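Local coordinates for protein type I modular polyketide synthase (PDB 6IYT) that probably selects and loads an ethylmalonyl extender unit from its coenzyme A thioester, as an acyltransferase domain of the salinomycin polyketide synthase, at residues L42-L55 with A86-T99. Sequence-based numbering, arbitrary orientation.
Sequences LVPWIVSAKSAGGL and AAFEHRAVVLGTTT
Val43, Trp45, Val47 and Ala49 each exchange two backbone hydrogen bonds with Gly96, Val94, Ala92 and His90, respectively. These are the hydrogen-bonded pairs of antiparallel strands 43-49 and 90-96, whose axes come within 4.6 Å. Where strand 43-49 ends and 90-96 begins, Glu89 and His90 both face Ala49, a classic beta bulge.

The polar side-chain contact centres on Ser48. Its OG sits between the backbone N and the carbonyl carbon (chi1 67°), which turns it to accept from Phe88 N at 2.9 Å. A water donates to both Ser48 O and Ala86 O, and a second joins Lys50 O to Glu89 OE1. Within segment 86-99, Arg91 NE donates to Phe88 O at 2.8 Å, nearly in the guanidinium plane. Ala87 CB lies over one face of that guanidinium, and NH1 hydrogen-bonds to Trp439 O.

These strands form a three-stranded antiparallel sheet with strand 111-114, and 90-96 is the middle strand. The sheet with its helices is consistent with the linker subdomain that joins ketosynthase to acyltransferase in modular synthases. Helices 52-67 and 74-84 pack on the side of Trp45, whose NE1 hydrogen-bonds to Ala74 O, and helix 428-439 on the side of Val93 and Leu95.

Apolar contacts follow the two faces. On one, Pro44 CB touches Leu95 CD2 at 3.8 Å and also meets Val93 CG1. Ile46 and Val93 lie side by side through their CG2 methyls. On the other, Leu55 CD2 reaches Ala92 CB at 4.1 Å from the first turn of helix 52-67.

Lys50 CE lies over the centre of one face of Phe88, 4.1 Å from its centroid, in a CH-pi contact. Ala86 CB is on the opposite face. The His90 ring lies with one face against Ser51 C and Ala52 N, where Ser51 OG caps the helix through Gly54 N.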
loop_
_atom_site.group_PDB
_atom_site.type_symbol
_atom_site.label_atom_id
_atom_site.label_comp_id
_atom_site.label_asym_id
_atom_site.label_seq_id
_atom_site.Cartn_x
_atom_site.Cartn_y
_atom_site.Cartn_z
ATOM N N LEU A 42 16.686 9.212 -11.539
ATOM C CA LEU A 42 17.680 8.210 -11.442
ATOM C C LEU A 42 17.254 6.945 -12.181
ATOM O O LEU A 42 16.076 6.760 -12.515
ATOM C CB LEU A 42 18.049 7.931 -9.964
ATOM C CG LEU A 42 17.145 7.089 -9.104
ATOM C CD1 LEU A 42 17.769 6.884 -7.737
ATOM C CD2 LEU A 42 15.791 7.734 -8.973
ATOM N N VAL A 43 18.242 6.096 -12.435
ATOM C CA VAL A 43 18.152 4.956 -13.349
ATOM C C VAL A 43 18.410 3.699 -12.486
ATOM O O VAL A 43 19.315 3.736 -11.674
ATOM C CB VAL A 43 19.356 5.046 -14.349
ATOM C CG1 VAL A 43 19.279 3.975 -15.392
ATOM C CG2 VAL A 43 19.441 6.449 -14.956
ATOM N N PRO A 44 17.752 2.556 -12.805
ATOM C CA PRO A 44 18.180 1.264 -12.258
ATOM C C PRO A 44 19.071 0.492 -13.206
ATOM O O PRO A 44 18.814 0.434 -14.389
ATOM C CB PRO A 44 16.858 0.523 -12.078
ATOM C CG PRO A 44 16.050 0.958 -13.254
ATOM C CD PRO A 44 16.445 2.432 -13.482
ATOM N N TRP A 45 20.124 -0.117 -12.661
ATOM C CA TRP A 45 20.900 -1.109 -13.361
ATOM C C TRP A 45 20.625 -2.464 -12.693
ATOM O O TRP A 45 20.985 -2.659 -11.515
ATOM C CB TRP A 45 22.393 -0.805 -13.223
ATOM C CG TRP A 45 22.913 0.235 -14.117
ATOM C CD1 TRP A 45 22.192 1.033 -14.984
ATOM C CD2 TRP A 45 24.291 0.566 -14.314
ATOM N NE1 TRP A 45 23.041 1.893 -15.637
ATOM C CE2 TRP A 45 24.335 1.620 -15.251
ATOM C CE3 TRP A 45 25.503 0.083 -13.767
ATOM C CZ2 TRP A 45 25.543 2.204 -15.658
ATOM C CZ3 TRP A 45 26.680 0.637 -14.179
ATOM C CH2 TRP A 45 26.701 1.691 -15.121
ATOM N N ILE A 46 19.942 -3.363 -13.398
ATOM C CA ILE A 46 19.572 -4.636 -12.814
ATOM C C ILE A 46 20.579 -5.695 -13.247
ATOM O O ILE A 46 21.165 -5.570 -14.294
ATOM C CB ILE A 46 18.137 -5.076 -13.147
ATOM C CG1 ILE A 46 18.010 -5.491 -14.591
ATOM C CG2 ILE A 46 17.153 -3.952 -12.833
ATOM C CD1 ILE A 46 16.662 -6.056 -14.912
ATOM N N VAL A 47 20.981 -6.528 -12.297
ATOM C CA VAL A 47 21.994 -7.582 -12.544
ATOM C C VAL A 47 21.508 -8.891 -11.942
ATOM O O VAL A 47 20.935 -8.897 -10.846
ATOM C CB VAL A 47 23.349 -7.193 -11.876
ATOM C CG1 VAL A 47 24.494 -8.026 -12.411
ATOM C CG2 VAL A 47 23.639 -5.730 -12.090
ATOM N N SER A 48 21.806 -10.027 -12.593
ATOM C CA SER A 48 21.443 -11.306 -12.030
ATOM C C SER A 48 22.372 -12.399 -12.490
ATOM O O SER A 48 23.068 -12.265 -13.516
ATOM C CB SER A 48 19.996 -11.680 -12.377
ATOM O OG SER A 48 19.841 -11.925 -13.766
ATOM N N ALA A 49 22.448 -13.432 -11.681
ATOM C CA ALA A 49 23.357 -14.572 -11.936
ATOM C C ALA A 49 22.839 -15.781 -11.174
ATOM O O ALA A 49 21.787 -15.718 -10.560
ATOM C CB ALA A 49 24.757 -14.228 -11.485
ATOM N N LYS A 50 23.535 -16.920 -11.290
ATOM C CA LYS A 50 22.995 -18.193 -10.787
ATOM C C LYS A 50 23.498 -18.543 -9.398
ATOM O O LYS A 50 23.011 -19.485 -8.781
ATOM C CB LYS A 50 23.336 -19.328 -11.741
ATOM C CG LYS A 50 22.798 -19.106 -13.126
ATOM C CD LYS A 50 23.125 -20.276 -14.002
ATOM C CE LYS A 50 23.008 -19.935 -15.465
ATOM N NZ LYS A 50 22.841 -21.201 -16.240
ATOM N N SER A 51 24.418 -17.760 -8.881
ATOM C CA SER A 51 24.920 -17.958 -7.509
ATOM C C SER A 51 25.365 -16.636 -6.917
ATOM O O SER A 51 25.574 -15.663 -7.640
ATOM C CB SER A 51 26.100 -18.957 -7.503
ATOM O OG SER A 51 27.304 -18.303 -7.903
ATOM N N ALA A 52 25.621 -16.626 -5.606
ATOM C CA ALA A 52 26.159 -15.426 -4.943
ATOM C C ALA A 52 27.453 -14.965 -5.571
ATOM O O ALA A 52 27.673 -13.764 -5.744
ATOM C CB ALA A 52 26.373 -15.689 -3.461
ATOM N N GLY A 53 28.381 -15.909 -5.800
ATOM C CA GLY A 53 29.652 -15.557 -6.427
ATOM C C GLY A 53 29.485 -15.133 -7.867
ATOM O O GLY A 53 30.262 -14.348 -8.374
ATOM N N GLY A 54 28.548 -15.756 -8.573
ATOM C CA GLY A 54 28.305 -15.402 -9.949
ATOM C C GLY A 54 27.768 -13.981 -10.056
ATOM O O GLY A 54 28.100 -13.256 -10.979
ATOM N N LEU A 55 27.019 -13.564 -9.047
ATOM C CA LEU A 55 26.447 -12.219 -9.054
ATOM C C LEU A 55 27.537 -11.193 -8.695
ATOM O O LEU A 55 27.702 -10.183 -9.393
ATOM C CB LEU A 55 25.237 -12.151 -8.105
ATOM C CG LEU A 55 24.621 -10.770 -7.964
ATOM C CD1 LEU A 55 24.189 -10.247 -9.330
ATOM C CD2 LEU A 55 23.429 -10.816 -7.002
ATOM N N ALA A 86 18.791 -12.249 -19.508
ATOM C CA ALA A 86 17.958 -13.140 -18.678
ATOM C C ALA A 86 17.985 -12.714 -17.204
ATOM O O ALA A 86 19.050 -12.417 -16.650
ATOM C CB ALA A 86 18.428 -14.584 -18.811
ATOM N N ALA A 87 16.847 -12.864 -16.534
ATOM C CA ALA A 87 16.802 -12.779 -15.078
ATOM C C ALA A 87 17.035 -14.159 -14.440
ATOM O O ALA A 87 16.092 -14.933 -14.246
ATOM C CB ALA A 87 15.473 -12.213 -14.626
ATOM N N PHE A 88 18.250 -14.366 -13.935
ATOM C CA PHE A 88 18.566 -15.535 -13.146
ATOM C C PHE A 88 18.229 -15.315 -11.650
ATOM O O PHE A 88 17.706 -14.249 -11.257
ATOM C CB PHE A 88 20.036 -15.877 -13.312
ATOM C CG PHE A 88 20.417 -16.218 -14.722
ATOM C CD1 PHE A 88 19.706 -17.174 -15.429
ATOM C CD2 PHE A 88 21.484 -15.590 -15.345
ATOM C CE1 PHE A 88 19.995 -17.421 -16.768
ATOM C CE2 PHE A 88 21.830 -15.897 -16.653
ATOM C CZ PHE A 88 21.078 -16.813 -17.366
ATOM N N GLU A 89 18.518 -16.327 -10.833
ATOM C CA GLU A 89 17.979 -16.435 -9.467
ATOM C C GLU A 89 18.510 -15.378 -8.473
ATOM O O GLU A 89 17.750 -14.883 -7.618
ATOM C CB GLU A 89 18.232 -17.869 -8.929
ATOM C CG GLU A 89 17.756 -18.137 -7.500
ATOM C CD GLU A 89 17.975 -19.606 -7.039
ATOM O OE1 GLU A 89 18.871 -20.288 -7.568
ATOM O OE2 GLU A 89 17.299 -20.044 -6.090
ATOM N N HIS A 90 19.811 -15.098 -8.509
ATOM C CA HIS A 90 20.429 -14.164 -7.571
ATOM C C HIS A 90 20.475 -12.788 -8.232
ATOM O O HIS A 90 21.019 -12.638 -9.354
ATOM C CB HIS A 90 21.855 -14.608 -7.225
ATOM C CG HIS A 90 21.916 -15.871 -6.417
ATOM N ND1 HIS A 90 22.280 -15.878 -5.090
ATOM C CD2 HIS A 90 21.520 -17.133 -6.706
ATOM C CE1 HIS A 90 22.179 -17.112 -4.616
ATOM N NE2 HIS A 90 21.709 -17.887 -5.573
ATOM N N ARG A 91 19.944 -11.785 -7.542
ATOM C CA ARG A 91 19.592 -10.535 -8.206
ATOM C C ARG A 91 20.028 -9.341 -7.405
ATOM O O ARG A 91 20.030 -9.371 -6.194
ATOM C CB ARG A 91 18.074 -10.495 -8.437
ATOM C CG ARG A 91 17.577 -11.559 -9.400
ATOM C CD ARG A 91 16.068 -11.518 -9.529
ATOM N NE ARG A 91 15.618 -12.569 -10.395
ATOM C CZ ARG A 91 14.391 -12.706 -10.888
ATOM N NH1 ARG A 91 13.402 -11.912 -10.500
ATOM N NH2 ARG A 91 14.108 -13.792 -11.647
ATOM N N ALA A 92 20.421 -8.284 -8.102
ATOM C CA ALA A 92 20.692 -7.014 -7.471
ATOM C C ALA A 92 20.236 -5.877 -8.345
ATOM O O ALA A 92 20.219 -5.995 -9.585
ATOM C CB ALA A 92 22.167 -6.870 -7.158
ATOM N N VAL A 93 19.986 -4.734 -7.712
ATOM C CA VAL A 93 19.693 -3.518 -8.423
ATOM C C VAL A 93 20.519 -2.376 -7.846
ATOM O O VAL A 93 20.561 -2.166 -6.633
ATOM C CB VAL A 93 18.223 -3.178 -8.339
ATOM C CG1 VAL A 93 17.924 -1.890 -9.071
ATOM C CG2 VAL A 93 17.373 -4.355 -8.844
ATOM N N VAL A 94 21.174 -1.651 -8.735
ATOM C CA VAL A 94 21.853 -0.423 -8.402
ATOM C C VAL A 94 21.054 0.773 -8.921
ATOM O O VAL A 94 20.592 0.750 -10.060
ATOM C CB VAL A 94 23.263 -0.406 -9.072
ATOM C CG1 VAL A 94 24.054 0.776 -8.607
ATOM C CG2 VAL A 94 24.007 -1.685 -8.741
ATOM N N LEU A 95 21.038 1.860 -8.142
ATOM C CA LEU A 95 20.343 3.101 -8.518
ATOM C C LEU A 95 21.298 4.270 -8.558
ATOM O O LEU A 95 22.213 4.355 -7.741
ATOM C CB LEU A 95 19.219 3.406 -7.542
ATOM C CG LEU A 95 18.187 2.289 -7.323
ATOM C CD1 LEU A 95 17.208 2.740 -6.266
ATOM C CD2 LEU A 95 17.466 1.950 -8.604
ATOM N N GLY A 96 21.126 5.133 -9.558
ATOM C CA GLY A 96 21.911 6.356 -9.651
ATOM C C GLY A 96 21.632 7.093 -10.933
ATOM O O GLY A 96 20.825 6.667 -11.744
ATOM N N THR A 97 22.325 8.199 -11.142
ATOM C CA THR A 97 22.084 9.003 -12.319
ATOM C C THR A 97 23.259 8.974 -13.300
ATOM O O THR A 97 23.077 8.759 -14.508
ATOM C CB THR A 97 21.772 10.443 -11.947
ATOM O OG1 THR A 97 20.624 10.464 -11.107
ATOM C CG2 THR A 97 21.481 11.259 -13.203
ATOM N N THR A 98 24.457 9.129 -12.782
ATOM C CA THR A 98 25.625 9.113 -13.619
ATOM C C THR A 98 26.162 7.722 -13.665
ATOM O O THR A 98 25.954 6.947 -12.738
ATOM C CB THR A 98 26.687 10.056 -13.076
ATOM O OG1 THR A 98 27.222 9.537 -11.841
ATOM C CG2 THR A 98 26.067 11.441 -12.836
ATOM N N THR A 99 26.868 7.388 -14.734
ATOM C CA THR A 99 27.481 6.079 -14.818
ATOM C C THR A 99 28.651 5.895 -13.842
ATOM O O THR A 99 28.908 4.789 -13.401
ATOM C CB THR A 99 27.878 5.710 -16.271
ATOM O OG1 THR A 99 29.281 5.834 -16.438
ATOM C CG2 THR A 99 27.154 6.589 -17.270
HETATM O O HOH W 1 21.859 -12.035 -16.236
HETATM O O HOH W 2 20.560 -20.432 -9.696
#